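Local structure of lipase (Pelosinus fermentans, 5AH0) at residues G165-D170 with V305-S310; P285-F290 with T354-D359. The protein is a lipase that hydrolyses poly(butylene adipate-co-terephthalate), probably cleaving ester bonds with the serine-hydrolase chemistry of the alpha/beta-hydrolase fold. All blocks are in the same frame, centred on the assembly; numbering follows the deposited sequence.

Contact 1: G165-D170 with V305-S310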
loop_
_atom_site.group_PDB
_atom_site.type_symbol
_atom_site.label_atom_id
_atom_site.label_comp_id
_atom_site.label_asym_id
_atom_site.label_seq_id
_atom_site.Cartn_x
_atom_site.Cartn_y
_atom_site.Cartn_z
ATOM N N GLY A 165 8.229 -8.326 3.486
ATOM C CA GLY A 165 7.272 -9.241 2.892
ATOM C C GLY A 165 6.354 -9.885 3.920
ATOM O O GLY A 165 6.446 -9.573 5.108
ATOM N N THR A 166 5.471 -10.769 3.441
ATOM C CA THR A 166 4.541 -11.548 4.259
ATOM C C THR A 166 4.525 -13.029 3.922
ATOM O O THR A 166 4.456 -13.388 2.747
ATOM C CB THR A 166 3.105 -11.099 4.078
ATOM O OG1 THR A 166 3.035 -9.679 4.097
ATOM C CG2 THR A 166 2.287 -11.655 5.194
ATOM N N THR A 167 4.494 -13.893 4.936
ATOM C CA THR A 167 4.378 -15.325 4.678
ATOM C C THR A 167 2.989 -15.660 4.106
ATOM O O THR A 167 2.772 -16.741 3.575
ATOM C CB THR A 167 4.679 -16.143 5.945
ATOM O OG1 THR A 167 3.845 -15.714 7.017
ATOM C CG2 THR A 167 6.106 -15.898 6.361
ATOM N N LEU A 168 2.062 -14.711 4.171
ATOM C CA LEU A 168 0.767 -14.908 3.529
ATOM C C LEU A 168 0.945 -15.049 2.026
ATOM O O LEU A 168 0.274 -15.850 1.382
ATOM C CB LEU A 168 -0.176 -13.743 3.802
ATOM C CG LEU A 168 -1.627 -14.002 3.393
ATOM C CD1 LEU A 168 -2.387 -14.748 4.483
ATOM C CD2 LEU A 168 -2.325 -12.723 3.031
ATOM N N ALA A 169 1.868 -14.277 1.469
ATOM C CA ALA A 169 2.107 -14.321 0.028
ATOM C C ALA A 169 3.064 -15.452 -0.359
ATOM O O ALA A 169 3.108 -15.849 -1.523
ATOM C CB ALA A 169 2.644 -12.975 -0.467
ATOM N N ASP A 170 3.820 -15.971 0.608
ATOM C CA ASP A 170 4.731 -17.085 0.338
ATOM C C ASP A 170 3.965 -18.383 0.091
ATOM O O ASP A 170 4.439 -19.262 -0.628
ATOM C CB ASP A 170 5.734 -17.285 1.487
ATOM C CG ASP A 170 6.773 -16.162 1.577
ATOM O OD1 ASP A 170 6.515 -15.046 1.088
ATOM O OD2 ASP A 170 7.871 -16.403 2.122
ATOM N N VAL A 305 14.327 -16.632 2.476
ATOM C CA VAL A 305 14.304 -16.077 3.828
ATOM C C VAL A 305 13.858 -17.145 4.815
ATOM O O VAL A 305 12.817 -17.781 4.623
ATOM C CB VAL A 305 13.361 -14.867 3.908
ATOM C CG1 VAL A 305 13.257 -14.343 5.346
ATOM C CG2 VAL A 305 13.823 -13.777 2.956
ATOM N N ILE A 306 14.645 -17.351 5.866
ATOM C CA ILE A 306 14.314 -18.380 6.849
ATOM C C ILE A 306 13.203 -17.860 7.755
ATOM O O ILE A 306 13.298 -16.760 8.303
ATOM C CB ILE A 306 15.534 -18.818 7.699
ATOM C CG1 ILE A 306 16.329 -19.932 7.001
ATOM C CG2 ILE A 306 15.077 -19.364 9.043
ATOM C CD1 ILE A 306 16.994 -19.546 5.695
ATOM N N ILE A 307 12.141 -18.649 7.878
ATOM C CA ILE A 307 10.955 -18.234 8.609
ATOM C C ILE A 307 10.743 -19.060 9.873
ATOM O O ILE A 307 10.332 -20.221 9.834
ATOM C CB ILE A 307 9.736 -18.301 7.698
ATOM C CG1 ILE A 307 9.916 -17.254 6.601
ATOM C CG2 ILE A 307 8.443 -18.059 8.488
ATOM C CD1 ILE A 307 9.020 -17.457 5.453
ATOM N N ASP A 308 11.023 -18.413 10.998
ATOM C CA ASP A 308 11.081 -19.046 12.303
ATOM C C ASP A 308 10.040 -18.461 13.238
ATOM O O ASP A 308 9.215 -17.650 12.824
ATOM C CB ASP A 308 12.464 -18.843 12.902
ATOM C CG ASP A 308 12.734 -17.386 13.216
ATOM O OD1 ASP A 308 13.083 -16.637 12.279
ATOM O OD2 ASP A 308 12.577 -16.983 14.391
ATOM N N ASN A 309 10.120 -18.835 14.511
ATOM C CA ASN A 309 9.133 -18.426 15.497
ATOM C C ASN A 309 8.953 -16.917 15.619
ATOM O O ASN A 309 7.862 -16.446 15.927
ATOM C CB ASN A 309 9.488 -19.020 16.854
ATOM C CG ASN A 309 9.252 -20.513 16.899
ATOM O OD1 ASN A 309 8.343 -21.021 16.253
ATOM N ND2 ASN A 309 10.070 -21.223 17.661
ATOM N N SER A 310 9.999 -16.153 15.335
ATOM C CA SER A 310 9.898 -14.704 15.430
ATOM C C SER A 310 8.997 -14.120 14.337
ATOM O O SER A 310 8.597 -12.966 14.423
ATOM C CB SER A 310 11.292 -14.066 15.387
ATOM O OG SER A 310 11.869 -14.128 14.097
#

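Contact 2: P285-F290 with T354-D359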
loop_
_atom_site.group_PDB
_atom_site.type_symbol
_atom_site.label_atom_id
_atom_site.label_comp_id
_atom_site.label_asym_id
_atom_site.label_seq_id
_atom_site.Cartn_x
_atom_site.Cartn_y
_atom_site.Cartn_z
ATOM N N PRO A 285 -14.557 -13.747 12.041
ATOM C CA PRO A 285 -13.994 -12.533 11.415
ATOM C C PRO A 285 -13.184 -12.910 10.153
ATOM O O PRO A 285 -12.627 -14.014 10.139
ATOM C CB PRO A 285 -13.092 -11.962 12.507
ATOM C CG PRO A 285 -13.759 -12.411 13.798
ATOM C CD PRO A 285 -14.275 -13.822 13.483
ATOM N N LEU A 286 -13.123 -12.034 9.143
ATOM C CA LEU A 286 -12.394 -12.314 7.900
ATOM C C LEU A 286 -10.963 -12.771 8.152
ATOM O O LEU A 286 -10.506 -13.739 7.565
ATOM C CB LEU A 286 -12.366 -11.070 6.993
ATOM C CG LEU A 286 -11.588 -11.168 5.671
ATOM C CD1 LEU A 286 -12.150 -12.305 4.818
ATOM C CD2 LEU A 286 -11.649 -9.875 4.863
ATOM N N LEU A 287 -10.263 -12.085 9.047
ATOM C CA LEU A 287 -8.848 -12.325 9.248
ATOM C C LEU A 287 -8.519 -13.552 10.097
ATOM O O LEU A 287 -7.339 -13.880 10.277
ATOM C CB LEU A 287 -8.224 -11.090 9.889
ATOM C CG LEU A 287 -8.302 -9.816 9.044
ATOM C CD1 LEU A 287 -7.604 -8.686 9.751
ATOM C CD2 LEU A 287 -7.679 -10.079 7.684
ATOM N N TYR A 288 -9.545 -14.217 10.635
ATOM C CA TYR A 288 -9.308 -15.315 11.559
ATOM C C TYR A 288 -8.470 -16.470 10.955
ATOM O O TYR A 288 -7.457 -16.858 11.528
ATOM C CB TYR A 288 -10.629 -15.852 12.112
ATOM C CG TYR A 288 -10.426 -17.074 12.987
ATOM C CD1 TYR A 288 -9.900 -16.956 14.270
ATOM C CD2 TYR A 288 -10.743 -18.349 12.524
ATOM C CE1 TYR A 288 -9.694 -18.088 15.078
ATOM C CE2 TYR A 288 -10.553 -19.479 13.319
ATOM C CZ TYR A 288 -10.032 -19.341 14.593
ATOM O OH TYR A 288 -9.834 -20.454 15.372
ATOM N N PRO A 289 -8.885 -17.022 9.804
ATOM C CA PRO A 289 -8.062 -18.124 9.303
ATOM C C PRO A 289 -6.689 -17.659 8.810
ATOM O O PRO A 289 -5.721 -18.412 8.902
ATOM C CB PRO A 289 -8.895 -18.684 8.144
ATOM C CG PRO A 289 -9.655 -17.499 7.644
ATOM C CD PRO A 289 -9.993 -16.698 8.883
ATOM N N PHE A 290 -6.603 -16.445 8.281
ATOM C CA PHE A 290 -5.328 -15.965 7.759
ATOM C C PHE A 290 -4.316 -15.683 8.871
ATOM O O PHE A 290 -3.150 -16.063 8.752
ATOM C CB PHE A 290 -5.579 -14.738 6.869
ATOM C CG PHE A 290 -6.527 -15.045 5.743
ATOM C CD1 PHE A 290 -6.137 -15.895 4.719
ATOM C CD2 PHE A 290 -7.825 -14.569 5.752
ATOM C CE1 PHE A 290 -7.010 -16.223 3.709
ATOM C CE2 PHE A 290 -8.702 -14.901 4.733
ATOM C CZ PHE A 290 -8.295 -15.721 3.715
ATOM N N THR A 354 -2.758 -5.527 19.685
ATOM C CA THR A 354 -4.179 -5.897 19.554
ATOM C C THR A 354 -4.905 -5.088 18.490
ATOM O O THR A 354 -6.139 -4.988 18.512
ATOM C CB THR A 354 -4.974 -5.722 20.842
ATOM O OG1 THR A 354 -5.277 -4.329 20.995
ATOM C CG2 THR A 354 -4.197 -6.269 22.066
ATOM N N ILE A 355 -4.132 -4.500 17.585
ATOM C CA ILE A 355 -4.661 -3.836 16.404
ATOM C C ILE A 355 -4.504 -4.776 15.203
ATOM O O ILE A 355 -3.376 -5.100 14.829
ATOM C CB ILE A 355 -3.908 -2.518 16.147
ATOM C CG1 ILE A 355 -4.064 -1.571 17.349
ATOM C CG2 ILE A 355 -4.349 -1.851 14.801
ATOM C CD1 ILE A 355 -5.433 -0.965 17.455
ATOM N N ASP A 356 -5.593 -5.262 14.607
ATOM C CA ASP A 356 -5.378 -6.122 13.443
ATOM C C ASP A 356 -5.266 -5.278 12.165
ATOM O O ASP A 356 -5.320 -4.043 12.211
ATOM C CB ASP A 356 -6.448 -7.232 13.308
ATOM C CG ASP A 356 -7.859 -6.721 12.994
ATOM O OD1 ASP A 356 -8.049 -5.789 12.176
ATOM O OD2 ASP A 356 -8.812 -7.320 13.554
ATOM N N HIS A 357 -5.093 -5.947 11.033
ATOM C CA HIS A 357 -4.749 -5.256 9.797
ATOM C C HIS A 357 -5.775 -4.225 9.331
ATOM O O HIS A 357 -5.403 -3.126 8.918
ATOM C CB HIS A 357 -4.540 -6.273 8.687
ATOM C CG HIS A 357 -3.743 -5.751 7.537
ATOM N ND1 HIS A 357 -2.403 -5.450 7.643
ATOM C CD2 HIS A 357 -4.091 -5.497 6.254
ATOM C CE1 HIS A 357 -1.958 -5.035 6.470
ATOM N NE2 HIS A 357 -2.962 -5.051 5.610
ATOM N N MET A 358 -7.059 -4.573 9.396
ATOM C CA MET A 358 -8.097 -3.643 8.960
ATOM C C MET A 358 -8.400 -2.602 10.021
ATOM O O MET A 358 -8.849 -1.503 9.684
ATOM C CB MET A 358 -9.380 -4.381 8.585
ATOM C CG MET A 358 -9.177 -5.421 7.499
ATOM S SD MET A 358 -8.346 -4.699 6.085
ATOM C CE MET A 358 -9.663 -3.713 5.387
ATOM N N ASP A 359 -8.157 -2.954 11.289
ATOM C CA ASP A 359 -8.261 -2.004 12.389
ATOM C C ASP A 359 -7.439 -0.762 12.045
ATOM O O ASP A 359 -7.852 0.373 12.298
ATOM C CB ASP A 359 -7.735 -2.592 13.716
ATOM C CG ASP A 359 -8.741 -3.528 14.435
ATOM O OD1 ASP A 359 -9.974 -3.372 14.260
ATOM O OD2 ASP A 359 -8.274 -4.404 15.218
#

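Contact 1: G165-D170 with V305-S310
The methyl CG2 of T167 meets the end of I307 closely, 3.4 Å from I307 CD1, and also lies 3.8 Å from I307 CG2, so one methyl rests against both arms of the branched side chain. The two side chains run antiparallel, side by side, and so touch along their flanks. CD1 of I307 stands anti to CA (chi2 164°), which carries it on to D170, whose OD2 lies 3.7 Å away. Threonine suits its place because it turns a methyl to the isoleucine while its OG1 is hydrogen-bonded elsewhere. D170 OD2 is likewise engaged: it accepts from T241 OG1 and forms a salt bridge with R299, which also bonds to the I307 backbone. An alanine in place of I307 would probably open a gap beside T167 CG2 and leave the D170–R299 ion pair less shielded.

Farther out, T166 O accepts from A169 N at 3.0 Å as the chain turns, and N319 OD1 takes the N-H of T167. On the other segment D308 OD2 receives S310 N at 2.9 Å, an Asx turn, with S310 OG approaching from the same face of the carboxylate. The contact joins the short helix 167-170, which follows strand 153-159 of the parallel alpha/beta-hydrolase sheet, to a loop beyond helix 288-294.

Contact 2: P285-F290 with T354-D359
L287 presses CD1 against the chain around D356 and H357, the loop that carries the histidine of what appears to be a Ser-His-Asp catalytic triad in this alpha/beta-hydrolase fold. H357 ND1 hydrogen-bonds to D315 OD2 and NE2 to S114 OG, as expected of such a triad.

Van der Waals contacts join the two segments, since no hydrogen bond crosses between them. L287 CD1 touches D356 CG, in the carboxylate, at 3.8 Å, H357 CB at 4.0 Å and M358 CG, an apolar partner, at 4.3 Å. A single methyl therefore lies against three consecutive residues. Leucine reaches them because its chain is extended, CD1 anti to CA with chi2 at -178°; its side chain also touches V317 and F178, the latter on helix 173-190. M358 adds a flexible apolar chain, and H357 meets the leucine with CB, while its ring nitrogens serve the polar partners.

Backbone shape sets up the approach. P285 to Y288 form a type I beta turn, and L287 is its third residue, where the chain runs into helix 288-294. P285 contributes its carbonyl O, which accepts from Y288 N.

Polar bonds within 354-359 fix the other partner. D356 and D359 exchange side chain and backbone in the manner of a capping box: D356 N donates to D359 OD2 at 2.9 Å, on the anti side of that carboxylate. Each aspartate supplies an acceptor for the other's N-H, which should stiffen the turn bearing H357. M358 N adds a weak bond to D356 OD1; D359 N reaches the same oxygen at 3.0 Å, nearly in line with its C-O bond.

Overall arrangement
The segments alternate along the chain: 165-170, 285-290, 305-310 and 354-359, so the two contacts interlock in sequence. Their centres are about 17 Å apart, and each lies off the middle of the molecule, about 19 Å from the centre of the chain for contact 1 and about 17 Å for contact 2. Helix 288-294 links them. Its first turn belongs to contact 2, where F290 CD1 packs 3.9 Å from L168 CD1 of contact 1, while I294 touches T167 and L168. Thus the loops after strands 153-159 and 352-353 of the parallel sheet are both packed against one region, 285-294, which connects the probable catalytic histidine loop with the short helix 167-170.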